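Peptide ABC transporter, peptide-binding protein (Thermus thermophilus, PDB 2D5W) binds oligopeptides, a pentapeptide in this crystal, and probably delivers them to an ABC transporter for uptake into the cell. Local coordinates at residues 210-215 with 577-582. Sequence-based numbering, arbitrary orientation.
Sequences SGPFKL and WNAWEI
The pyrrolidine ring of P212 wedges against the turn at A579 and W580, its CG 3.7 Å from CB of A579 and its CB 3.7 Å from CB of W580. Beside it, F213 reaches the same turn edge-on: CE2 lies 3.6 Å from the carbonyl O of A579, which sits in the plane of the ring, and 4.2 Å from CB of A579. With chi1 at -64°, CG of F213 is anti to its own carbonyl carbon, and the ring swings alongside P212 to meet A579. No hydrogen bond joins the two segments; the contact is apolar apart from the carbonyl at the phenyl edge.

A579 and W580 are the central residues of a type I beta-turn, closed by E581 N donating to N578 O at 3.0 Å. N578 ND2 donates to E581 OE2 at 3.0 Å, nearly in the amide plane and at 162°. CA of N578 also lies over one face of the W580 indole, off-centre. W580 O accepts a hydrogen bond from NH1 of R228, on the neighbouring strand 223-228, which ties the turn to the sheet.

Y39 of helix 31-40 touches both F213 and A579. The buried contact sets P212, just before edge strand 213-219, and F213, its first residue, against the loop leading into strand 583-584.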
ATOM      1  N   SER A 210      -7.687 -16.240 -10.851  1.00  8.67           N
ATOM      2  CA  SER A 210      -6.686 -16.502 -11.884  1.00  8.83           C
ATOM      3  C   SER A 210      -5.326 -16.930 -11.350  1.00  8.63           C
ATOM      4  O   SER A 210      -4.431 -17.255 -12.129  1.00  9.91           O
ATOM      5  CB  SER A 210      -6.486 -15.245 -12.719  1.00  9.11           C
ATOM      6  OG  SER A 210      -6.014 -14.201 -11.883  1.00 10.03           O
ATOM      7  N   GLY A 211      -5.167 -16.909 -10.030  1.00  8.78           N
ATOM      8  CA  GLY A 211      -3.895 -17.268  -9.431  1.00  9.41           C
ATOM      9  C   GLY A 211      -3.715 -18.745  -9.152  1.00  9.37           C
ATOM     10  O   GLY A 211      -4.565 -19.556  -9.506  1.00  9.37           O
ATOM     11  N   PRO A 212      -2.600 -19.126  -8.515  1.00 10.03           N
ATOM     12  CA  PRO A 212      -2.343 -20.533  -8.202  1.00  9.96           C
ATOM     13  C   PRO A 212      -3.329 -21.128  -7.198  1.00  8.97           C
ATOM     14  O   PRO A 212      -3.402 -22.346  -7.049  1.00 10.18           O
ATOM     15  CB  PRO A 212      -0.898 -20.518  -7.694  1.00 11.81           C
ATOM     16  CG  PRO A 212      -0.731 -19.139  -7.153  1.00 12.22           C
ATOM     17  CD  PRO A 212      -1.445 -18.284  -8.163  1.00 11.17           C
ATOM     18  N   PHE A 213      -4.082 -20.264  -6.519  1.00  9.19           N
ATOM     19  CA  PHE A 213      -5.083 -20.699  -5.547  1.00  8.66           C
ATOM     20  C   PHE A 213      -6.409 -19.996  -5.805  1.00  8.21           C
ATOM     21  O   PHE A 213      -6.461 -18.949  -6.460  1.00  8.93           O
ATOM     22  CB  PHE A 213      -4.603 -20.404  -4.117  1.00  9.18           C
ATOM     23  CG  PHE A 213      -3.366 -21.167  -3.734  1.00  7.80           C
ATOM     24  CD1 PHE A 213      -3.452 -22.456  -3.199  1.00  8.71           C
ATOM     25  CD2 PHE A 213      -2.109 -20.637  -3.997  1.00  8.26           C
ATOM     26  CE1 PHE A 213      -2.296 -23.203  -2.943  1.00  9.03           C
ATOM     27  CE2 PHE A 213      -0.952 -21.378  -3.742  1.00  8.24           C
ATOM     28  CZ  PHE A 213      -1.048 -22.662  -3.218  1.00  9.01           C
ATOM     29  N   LYS A 214      -7.485 -20.599  -5.312  1.00  8.73           N
ATOM     30  CA  LYS A 214      -8.823 -20.040  -5.442  1.00  9.03           C
ATOM     31  C   LYS A 214      -9.428 -20.024  -4.047  1.00  8.63           C
ATOM     32  O   LYS A 214      -9.001 -20.774  -3.166  1.00  9.77           O
ATOM     33  CB  LYS A 214      -9.678 -20.881  -6.397  1.00  8.94           C
ATOM     34  CG  LYS A 214      -9.814 -22.348  -6.023  1.00  9.72           C
ATOM     35  CD  LYS A 214     -10.654 -23.090  -7.059  1.00 11.86           C
ATOM     36  CE  LYS A 214     -10.766 -24.571  -6.741  1.00 12.06           C
ATOM     37  NZ  LYS A 214     -11.687 -25.251  -7.694  1.00 16.30           N
ATOM     38  N   LEU A 215     -10.417 -19.170  -3.831  1.00  8.55           N
ATOM     39  CA  LEU A 215     -11.022 -19.084  -2.516  1.00  8.43           C
ATOM     40  C   LEU A 215     -11.845 -20.311  -2.158  1.00  9.11           C
ATOM     41  O   LEU A 215     -12.547 -20.868  -3.001  1.00 11.07           O
ATOM     42  CB  LEU A 215     -11.916 -17.845  -2.427  1.00  9.72           C
ATOM     43  CG  LEU A 215     -12.571 -17.599  -1.063  1.00 10.51           C
ATOM     44  CD1 LEU A 215     -11.520 -17.126  -0.075  1.00 11.83           C
ATOM     45  CD2 LEU A 215     -13.681 -16.560  -1.196  1.00 12.11           C
ATOM     46  N   TRP A 577       4.651 -13.802  -4.202  1.00 10.17           N
ATOM     47  CA  TRP A 577       4.691 -13.384  -5.602  1.00 10.98           C
ATOM     48  C   TRP A 577       5.009 -14.568  -6.522  1.00 11.00           C
ATOM     49  O   TRP A 577       4.961 -14.452  -7.748  1.00 11.54           O
ATOM     50  CB  TRP A 577       5.755 -12.296  -5.773  1.00 10.94           C
ATOM     51  CG  TRP A 577       7.072 -12.713  -5.206  1.00 10.26           C
ATOM     52  CD1 TRP A 577       7.485 -12.601  -3.908  1.00 10.79           C
ATOM     53  CD2 TRP A 577       8.101 -13.433  -5.891  1.00 10.54           C
ATOM     54  NE1 TRP A 577       8.704 -13.214  -3.742  1.00 10.98           N
ATOM     55  CE2 TRP A 577       9.104 -13.735  -4.944  1.00 10.56           C
ATOM     56  CE3 TRP A 577       8.270 -13.860  -7.214  1.00 11.22           C
ATOM     57  CZ2 TRP A 577      10.262 -14.447  -5.282  1.00 12.78           C
ATOM     58  CZ3 TRP A 577       9.419 -14.566  -7.547  1.00 13.83           C
ATOM     59  CH2 TRP A 577      10.398 -14.851  -6.584  1.00 13.03           C
ATOM     60  N   ASN A 578       5.337 -15.704  -5.911  1.00  9.94           N
ATOM     61  CA  ASN A 578       5.684 -16.945  -6.613  1.00 10.48           C
ATOM     62  C   ASN A 578       4.948 -18.059  -5.876  1.00 10.40           C
ATOM     63  O   ASN A 578       5.484 -19.152  -5.679  1.00 10.15           O
ATOM     64  CB  ASN A 578       7.191 -17.180  -6.501  1.00 10.66           C
ATOM     65  CG  ASN A 578       7.643 -17.359  -5.055  1.00 10.09           C
ATOM     66  OD1 ASN A 578       7.020 -16.833  -4.130  1.00 10.42           O
ATOM     67  ND2 ASN A 578       8.729 -18.096  -4.855  1.00 10.59           N
ATOM     68  N   ALA A 579       3.708 -17.780  -5.493  1.00 10.67           N
ATOM     69  CA  ALA A 579       2.908 -18.706  -4.703  1.00 10.11           C
ATOM     70  C   ALA A 579       2.770 -20.137  -5.200  1.00 10.25           C
ATOM     71  O   ALA A 579       2.540 -21.044  -4.398  1.00 11.11           O
ATOM     72  CB  ALA A 579       1.526 -18.107  -4.456  1.00 11.33           C
ATOM     73  N   TRP A 580       2.912 -20.348  -6.503  1.00  9.81           N
ATOM     74  CA  TRP A 580       2.784 -21.687  -7.071  1.00  9.84           C
ATOM     75  C   TRP A 580       3.962 -22.614  -6.778  1.00 10.13           C
ATOM     76  O   TRP A 580       3.866 -23.818  -7.009  1.00 11.14           O
ATOM     77  CB  TRP A 580       2.580 -21.594  -8.587  1.00 10.34           C
ATOM     78  CG  TRP A 580       3.694 -20.876  -9.285  1.00 11.02           C
ATOM     79  CD1 TRP A 580       4.850 -21.420  -9.771  1.00 11.38           C
ATOM     80  CD2 TRP A 580       3.783 -19.467  -9.518  1.00 10.56           C
ATOM     81  NE1 TRP A 580       5.653 -20.433 -10.290  1.00 12.09           N
ATOM     82  CE2 TRP A 580       5.024 -19.224 -10.147  1.00 11.64           C
ATOM     83  CE3 TRP A 580       2.934 -18.384  -9.254  1.00 11.08           C
ATOM     84  CZ2 TRP A 580       5.438 -17.937 -10.516  1.00 12.44           C
ATOM     85  CZ3 TRP A 580       3.345 -17.105  -9.620  1.00 11.81           C
ATOM     86  CH2 TRP A 580       4.587 -16.895 -10.243  1.00 11.00           C
ATOM     87  N   GLU A 581       5.071 -22.072  -6.282  1.00  9.96           N
ATOM     88  CA  GLU A 581       6.231 -22.914  -5.990  1.00 10.43           C
ATOM     89  C   GLU A 581       6.605 -22.969  -4.514  1.00 10.59           C
ATOM     90  O   GLU A 581       7.693 -23.422  -4.162  1.00 11.56           O
ATOM     91  CB  GLU A 581       7.440 -22.479  -6.831  1.00 13.49           C
ATOM     92  CG  GLU A 581       7.722 -20.991  -6.814  1.00 16.42           C
ATOM     93  CD  GLU A 581       8.933 -20.607  -7.649  1.00 15.70           C
ATOM     94  OE1 GLU A 581       9.169 -21.237  -8.703  1.00 18.13           O
ATOM     95  OE2 GLU A 581       9.640 -19.659  -7.260  1.00 15.54           O
ATOM     96  N   ILE A 582       5.705 -22.516  -3.651  1.00 10.07           N
ATOM     97  CA  ILE A 582       5.955 -22.562  -2.218  1.00 10.55           C
ATOM     98  C   ILE A 582       5.544 -23.951  -1.737  1.00  8.87           C
ATOM     99  O   ILE A 582       4.446 -24.428  -2.028  1.00  8.82           O
ATOM    100  CB  ILE A 582       5.154 -21.471  -1.476  1.00  9.79           C
ATOM    101  CG1 ILE A 582       5.650 -20.089  -1.922  1.00 11.59           C
ATOM    102  CG2 ILE A 582       5.300 -21.649   0.032  1.00 10.90           C
ATOM    103  CD1 ILE A 582       4.847 -18.923  -1.386  1.00 13.04           C
TER